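Local coordinates for protein 433aa long hypothetical phosphoribosylglycinamide formyl transferase (Pyrococcus horikoshii, PDB 2DWC) that is probably a PurT-type enzyme of the ATP-grasp family and binds adenosine-5'-diphosphate in a pocket built largely by its ATP-grasp domain, at residues Pro158-Ala163 and Ser172-Gly177; Glu153-Pro158 and Ile199-His204. One frame throughout, in Å; residues are numbered along the deposited sequence.

Contact 1 (Pro158-Ala163 and Ser172-Gly177). With ADP (adenosine-5'-diphosphate), chain H.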
# COMPACT_ATOMS: atom_id res chain seq x y z
N PRO B 158 34.64 -27.86 -7.60
CA PRO B 158 34.77 -26.41 -7.52
C PRO B 158 34.33 -25.99 -6.12
O PRO B 158 33.48 -26.63 -5.52
CB PRO B 158 33.77 -25.90 -8.58
CG PRO B 158 33.50 -27.09 -9.42
CD PRO B 158 33.50 -28.23 -8.45
N CYS B 159 34.91 -24.91 -5.60
CA CYS B 159 34.52 -24.42 -4.28
C CYS B 159 34.30 -22.91 -4.33
O CYS B 159 34.72 -22.24 -5.27
CB CYS B 159 35.58 -24.78 -3.22
SG CYS B 159 37.27 -24.22 -3.59
N HIS B 160 33.60 -22.39 -3.33
CA HIS B 160 33.30 -20.96 -3.26
C HIS B 160 34.15 -20.29 -2.18
O HIS B 160 34.17 -20.75 -1.05
CB HIS B 160 31.82 -20.75 -2.89
CG HIS B 160 30.87 -21.32 -3.88
ND1 HIS B 160 30.32 -20.57 -4.90
CD2 HIS B 160 30.38 -22.58 -4.03
CE1 HIS B 160 29.53 -21.34 -5.63
NE2 HIS B 160 29.56 -22.56 -5.13
N THR B 161 34.83 -19.21 -2.53
CA THR B 161 35.63 -18.47 -1.55
C THR B 161 34.93 -17.13 -1.33
O THR B 161 34.55 -16.47 -2.29
CB THR B 161 37.07 -18.18 -2.04
OG1 THR B 161 37.02 -17.43 -3.25
CG2 THR B 161 37.82 -19.48 -2.29
N LYS B 162 34.76 -16.74 -0.08
CA LYS B 162 34.08 -15.48 0.23
C LYS B 162 34.80 -14.71 1.31
O LYS B 162 35.24 -15.28 2.31
CB LYS B 162 32.63 -15.76 0.69
CG LYS B 162 31.85 -16.73 -0.19
CD LYS B 162 30.53 -17.18 0.49
CE LYS B 162 29.82 -18.29 -0.31
NZ LYS B 162 28.51 -18.67 0.32
N ALA B 163 34.91 -13.40 1.10
CA ALA B 163 35.54 -12.52 2.08
C ALA B 163 34.66 -12.53 3.33
O ALA B 163 33.42 -12.48 3.23
CB ALA B 163 35.64 -11.11 1.50
N SER B 172 33.82 -12.34 -3.65
CA SER B 172 33.80 -13.80 -3.71
C SER B 172 34.41 -14.33 -5.01
O SER B 172 34.71 -13.56 -5.92
CB SER B 172 32.34 -14.30 -3.61
OG SER B 172 31.79 -13.91 -2.36
N TYR B 173 34.60 -15.65 -5.08
CA TYR B 173 35.15 -16.25 -6.27
C TYR B 173 34.70 -17.70 -6.41
O TYR B 173 34.48 -18.39 -5.42
CB TYR B 173 36.68 -16.20 -6.23
CG TYR B 173 37.30 -16.21 -7.60
CD1 TYR B 173 37.48 -15.03 -8.31
CD2 TYR B 173 37.68 -17.41 -8.21
CE1 TYR B 173 38.02 -15.03 -9.60
CE2 TYR B 173 38.22 -17.43 -9.50
CZ TYR B 173 38.39 -16.23 -10.19
OH TYR B 173 38.90 -16.24 -11.47
N PHE B 174 34.54 -18.16 -7.65
CA PHE B 174 34.16 -19.54 -7.88
C PHE B 174 35.44 -20.25 -8.34
O PHE B 174 35.81 -20.17 -9.51
CB PHE B 174 33.09 -19.66 -8.96
CG PHE B 174 32.52 -21.04 -9.09
CD1 PHE B 174 32.02 -21.70 -7.97
CD2 PHE B 174 32.45 -21.67 -10.33
CE1 PHE B 174 31.45 -22.97 -8.08
CE2 PHE B 174 31.87 -22.94 -10.45
CZ PHE B 174 31.37 -23.59 -9.32
N VAL B 175 36.10 -20.92 -7.40
CA VAL B 175 37.36 -21.62 -7.68
C VAL B 175 37.13 -22.99 -8.32
O VAL B 175 36.67 -23.93 -7.67
CB VAL B 175 38.17 -21.79 -6.37
CG1 VAL B 175 39.48 -22.51 -6.64
CG2 VAL B 175 38.42 -20.42 -5.76
N LYS B 176 37.46 -23.11 -9.60
CA LYS B 176 37.28 -24.37 -10.30
C LYS B 176 38.51 -25.27 -10.21
O LYS B 176 38.42 -26.49 -10.38
CB LYS B 176 36.93 -24.11 -11.77
CG LYS B 176 35.54 -23.49 -11.96
CD LYS B 176 35.20 -23.37 -13.44
CE LYS B 176 33.73 -23.00 -13.65
NZ LYS B 176 33.37 -22.94 -15.10
N GLY B 177 39.65 -24.66 -9.92
CA GLY B 177 40.87 -25.42 -9.80
C GLY B 177 41.95 -24.61 -9.11
O GLY B 177 41.79 -23.41 -8.89
PB ADP H . 25.97 -12.78 -0.68
O1B ADP H . 25.08 -12.08 0.27
O2B ADP H . 25.65 -12.87 -2.26
O3B ADP H . 27.53 -13.05 -0.36
PA ADP H . 26.46 -15.54 -0.79
O1A ADP H . 27.82 -15.12 -1.21
O2A ADP H . 26.53 -16.49 0.50
O3A ADP H . 25.52 -14.30 -0.39
O5' ADP H . 25.70 -16.36 -1.95
C5' ADP H . 25.47 -15.76 -3.23
C4' ADP H . 25.09 -16.85 -4.22
O4' ADP H . 26.21 -17.67 -4.60
C3' ADP H . 24.11 -17.82 -3.55
O3' ADP H . 22.80 -17.26 -3.58
C2' ADP H . 24.23 -18.96 -4.55
O2' ADP H . 23.62 -18.57 -5.79
C1' ADP H . 25.74 -19.02 -4.73
N9 ADP H . 26.37 -19.81 -3.65
C8 ADP H . 26.90 -19.33 -2.52
N7 ADP H . 27.40 -20.34 -1.80
C5 ADP H . 27.19 -21.46 -2.47
C6 ADP H . 27.46 -22.81 -2.23
N6 ADP H . 28.12 -23.17 -1.13
N1 ADP H . 27.08 -23.72 -3.14
C2 ADP H . 26.46 -23.36 -4.25
N3 ADP H . 26.19 -22.10 -4.51
C4 ADP H . 26.53 -21.13 -3.65
O HOH W 1 32.51 -12.24 -0.38
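The His160 ring lies between Phe174 on one face and the ADP adenine on the other. Phe174 CD1 approaches off-centre, 3.4 Å from His160 CE1, and the two ring planes meet obliquely at 46°. Across the ring, ADP C5 sits over the imidazole centre, while His160 NE2 comes within 3.3 Å of ADP C2 and is hydrogen-bonded to His204. Phe174 CG stands anti to the backbone N (chi1 -171°), and CZ of the same ring rests 3.4 Å from Pro158 CB. Four backbone bonds tie the strands through the antiparallel hydrogen-bonded pairs Cys159-Val175 and Thr161-Tyr173; the straightest, Thr161 N to Tyr173 O (3.0 Å), reaches 172° at the hydrogen. Behind them, Thr161 CG2 packs on Val175 CG2 and Cys159 SG on Val175 CB, towards helices 145-155 and 181-185. Lys162 stretches out fully beyond CG; its NZ donates to ADP N7 (2.9 Å) and to ADP O2A (3.0 Å). One face of this β-hairpin thus lines the nucleotide, the other the helices, as in the small antiparallel sheet of the ATP-grasp fold, one face of which borders the adenine.

Contact 2 (Glu153-Pro158 and Ile199-His204). With ADP (adenosine-5'-diphosphate), chain H.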
# COMPACT_ATOMS: atom_id res chain seq x y z
N GLU B 153 41.96 -27.22 -1.49
CA GLU B 153 42.30 -28.61 -1.79
C GLU B 153 41.51 -29.55 -0.91
O GLU B 153 40.99 -30.56 -1.38
CB GLU B 153 43.80 -28.87 -1.57
CG GLU B 153 44.71 -28.32 -2.66
CD GLU B 153 44.54 -29.06 -3.99
OE1 GLU B 153 44.27 -30.28 -3.99
OE2 GLU B 153 44.70 -28.41 -5.04
N LYS B 154 41.40 -29.22 0.37
CA LYS B 154 40.66 -30.06 1.30
C LYS B 154 39.15 -30.05 1.06
O LYS B 154 38.48 -31.07 1.25
CB LYS B 154 40.94 -29.62 2.72
CG LYS B 154 40.86 -30.72 3.75
CD LYS B 154 41.42 -30.21 5.08
CE LYS B 154 42.38 -31.20 5.72
NZ LYS B 154 43.02 -30.61 6.94
N ILE B 155 38.61 -28.91 0.67
CA ILE B 155 37.17 -28.81 0.42
C ILE B 155 36.82 -29.50 -0.89
O ILE B 155 35.77 -30.13 -1.00
CB ILE B 155 36.73 -27.33 0.35
CG1 ILE B 155 36.81 -26.70 1.74
CG2 ILE B 155 35.34 -27.23 -0.26
CD1 ILE B 155 35.91 -27.35 2.78
N GLY B 156 37.71 -29.39 -1.87
CA GLY B 156 37.48 -30.01 -3.16
C GLY B 156 36.95 -29.00 -4.15
O GLY B 156 36.26 -28.07 -3.76
N TYR B 157 37.25 -29.17 -5.44
CA TYR B 157 36.77 -28.22 -6.43
C TYR B 157 35.52 -28.76 -7.12
O TYR B 157 35.31 -29.97 -7.17
CB TYR B 157 37.86 -27.91 -7.47
CG TYR B 157 39.19 -27.49 -6.88
CD1 TYR B 157 40.17 -28.44 -6.56
CD2 TYR B 157 39.48 -26.14 -6.65
CE1 TYR B 157 41.41 -28.06 -6.04
CE2 TYR B 157 40.71 -25.75 -6.13
CZ TYR B 157 41.68 -26.71 -5.82
OH TYR B 157 42.90 -26.32 -5.31
N PRO B 158 34.64 -27.86 -7.60
CA PRO B 158 34.77 -26.41 -7.52
C PRO B 158 34.33 -25.99 -6.12
O PRO B 158 33.48 -26.63 -5.52
CB PRO B 158 33.77 -25.90 -8.58
CG PRO B 158 33.50 -27.09 -9.42
CD PRO B 158 33.50 -28.23 -8.45
N ILE B 199 38.95 -15.51 4.90
CA ILE B 199 38.10 -16.04 3.85
C ILE B 199 37.42 -17.32 4.29
O ILE B 199 37.98 -18.08 5.10
CB ILE B 199 38.94 -16.35 2.58
CG1 ILE B 199 39.45 -15.05 1.94
CG2 ILE B 199 38.13 -17.16 1.59
CD1 ILE B 199 40.36 -15.25 0.73
N ILE B 200 36.19 -17.56 3.81
CA ILE B 200 35.52 -18.81 4.12
C ILE B 200 35.48 -19.55 2.79
O ILE B 200 35.16 -18.96 1.75
CB ILE B 200 34.08 -18.64 4.71
CG1 ILE B 200 33.46 -20.02 4.96
CG2 ILE B 200 33.20 -17.80 3.78
CD1 ILE B 200 32.09 -20.01 5.62
N VAL B 201 35.86 -20.82 2.82
CA VAL B 201 35.87 -21.65 1.63
C VAL B 201 34.79 -22.69 1.80
O VAL B 201 34.80 -23.45 2.78
CB VAL B 201 37.24 -22.38 1.47
CG1 VAL B 201 37.22 -23.25 0.22
CG2 VAL B 201 38.38 -21.36 1.38
N GLU B 202 33.85 -22.75 0.86
CA GLU B 202 32.74 -23.70 0.97
C GLU B 202 32.62 -24.67 -0.19
O GLU B 202 32.90 -24.32 -1.33
CB GLU B 202 31.40 -22.94 1.03
CG GLU B 202 31.30 -21.87 2.09
CD GLU B 202 29.94 -21.15 2.06
OE1 GLU B 202 29.82 -20.06 2.66
OE2 GLU B 202 29.00 -21.67 1.43
N GLU B 203 32.11 -25.87 0.11
CA GLU B 203 31.86 -26.83 -0.97
C GLU B 203 30.71 -26.31 -1.85
O GLU B 203 29.82 -25.59 -1.37
CB GLU B 203 31.48 -28.19 -0.40
CG GLU B 203 30.32 -28.14 0.53
CD GLU B 203 29.58 -29.46 0.62
OE1 GLU B 203 28.89 -29.66 1.63
OE2 GLU B 203 29.67 -30.29 -0.31
N HIS B 204 30.73 -26.68 -3.13
CA HIS B 204 29.67 -26.26 -4.03
C HIS B 204 28.44 -27.12 -3.84
O HIS B 204 28.52 -28.35 -3.91
CB HIS B 204 30.13 -26.35 -5.49
CG HIS B 204 29.06 -25.99 -6.47
ND1 HIS B 204 28.59 -24.70 -6.61
CD2 HIS B 204 28.36 -26.74 -7.35
CE1 HIS B 204 27.64 -24.68 -7.53
NE2 HIS B 204 27.48 -25.90 -8.00
PB ADP H . 25.97 -12.78 -0.68
O1B ADP H . 25.08 -12.08 0.27
O2B ADP H . 25.65 -12.87 -2.26
O3B ADP H . 27.53 -13.05 -0.36
PA ADP H . 26.46 -15.54 -0.79
O1A ADP H . 27.82 -15.12 -1.21
O2A ADP H . 26.53 -16.49 0.50
O3A ADP H . 25.52 -14.30 -0.39
O5' ADP H . 25.70 -16.36 -1.95
C5' ADP H . 25.47 -15.76 -3.23
C4' ADP H . 25.09 -16.85 -4.22
O4' ADP H . 26.21 -17.67 -4.60
C3' ADP H . 24.11 -17.82 -3.55
O3' ADP H . 22.80 -17.26 -3.58
C2' ADP H . 24.23 -18.96 -4.55
O2' ADP H . 23.62 -18.57 -5.79
C1' ADP H . 25.74 -19.02 -4.73
N9 ADP H . 26.37 -19.81 -3.65
C8 ADP H . 26.90 -19.33 -2.52
N7 ADP H . 27.40 -20.34 -1.80
C5 ADP H . 27.19 -21.46 -2.47
C6 ADP H . 27.46 -22.81 -2.23
N6 ADP H . 28.12 -23.17 -1.13
N1 ADP H . 27.08 -23.72 -3.14
C2 ADP H . 26.46 -23.36 -4.25
N3 ADP H . 26.19 -22.10 -4.51
C4 ADP H . 26.53 -21.13 -3.65
O HOH W 2 32.86 -28.61 -3.95
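Ile155, at the C-terminal end of helix 145-155, packs on strand 199-203, a helix-on-sheet contact in the small α/β subdomain of the ATP-grasp fold. Its two branches divide the work. CG2, anti to the backbone N, rests against the strand backbone, with Ile155 CG2 3.5 Å from Glu203 N; Ile155 CG1 meets one methyl of Val201, CG1, at 3.8 Å, the two side chains running past one another with opposite sense. Leu148, Ala151 and Cys152 of the same helix also touch Val201, and Met140 of strand 139-142 touches Ile155.

Beyond the helix, Gly156 leaves helical geometry with positive phi (98°), and the chain turns through Tyr157 into the cis peptide before Pro158. There Pro158 O lies 3.4 Å from His204 CB, and a water bridges the two backbones, donating to Pro158 O and accepting from His204 N at 3.0 Å.

On its other side the strand serves the nucleotide. The ADP N6 amino group donates twice, to Glu203 O at 3.0 Å and to Glu202 OE2 at 3.1 Å, so that both a backbone carbonyl and a carboxylate read the adenine. Glu202 reaches it with a chain extended beyond CG; Ser137 also bonds to OE2, while Lys162 forms a salt bridge with OE1, and together they probably hold the carboxylate's rotation. Glu203 OE1 turns away to the backbone N of Arg138. His204 ND1, whose polar partner is His160, comes within 3.4 Å of ADP C2. Within 153-158, a side-chain bond links the turn after the helix to its last turn: Tyr157 OH donates to Glu153 OE2 at 2.8 Å, meeting that oxygen from above the carboxylate plane, 53° out of it.

In the fold
Both contacts reach one four-stranded antiparallel sheet, in which 159-163 and 199-203 are neighbours, and they share Pro158; the hairpin of contact 1 falls, in sequence, between the two segments of contact 2. Both are partly buried, lying well away from the chain's centre. Contact 1 is strand pairing, held by backbone hydrogen bonds with side chains on two faces, whereas contact 2 sets a helix end and its following turn against the sheet by apolar packing and a bridging water, with no direct hydrogen bond between its segments. They meet at ADP, contact 1 supplying a lysine shared by phosphate and adenine and contact 2 the acceptors of the amino group.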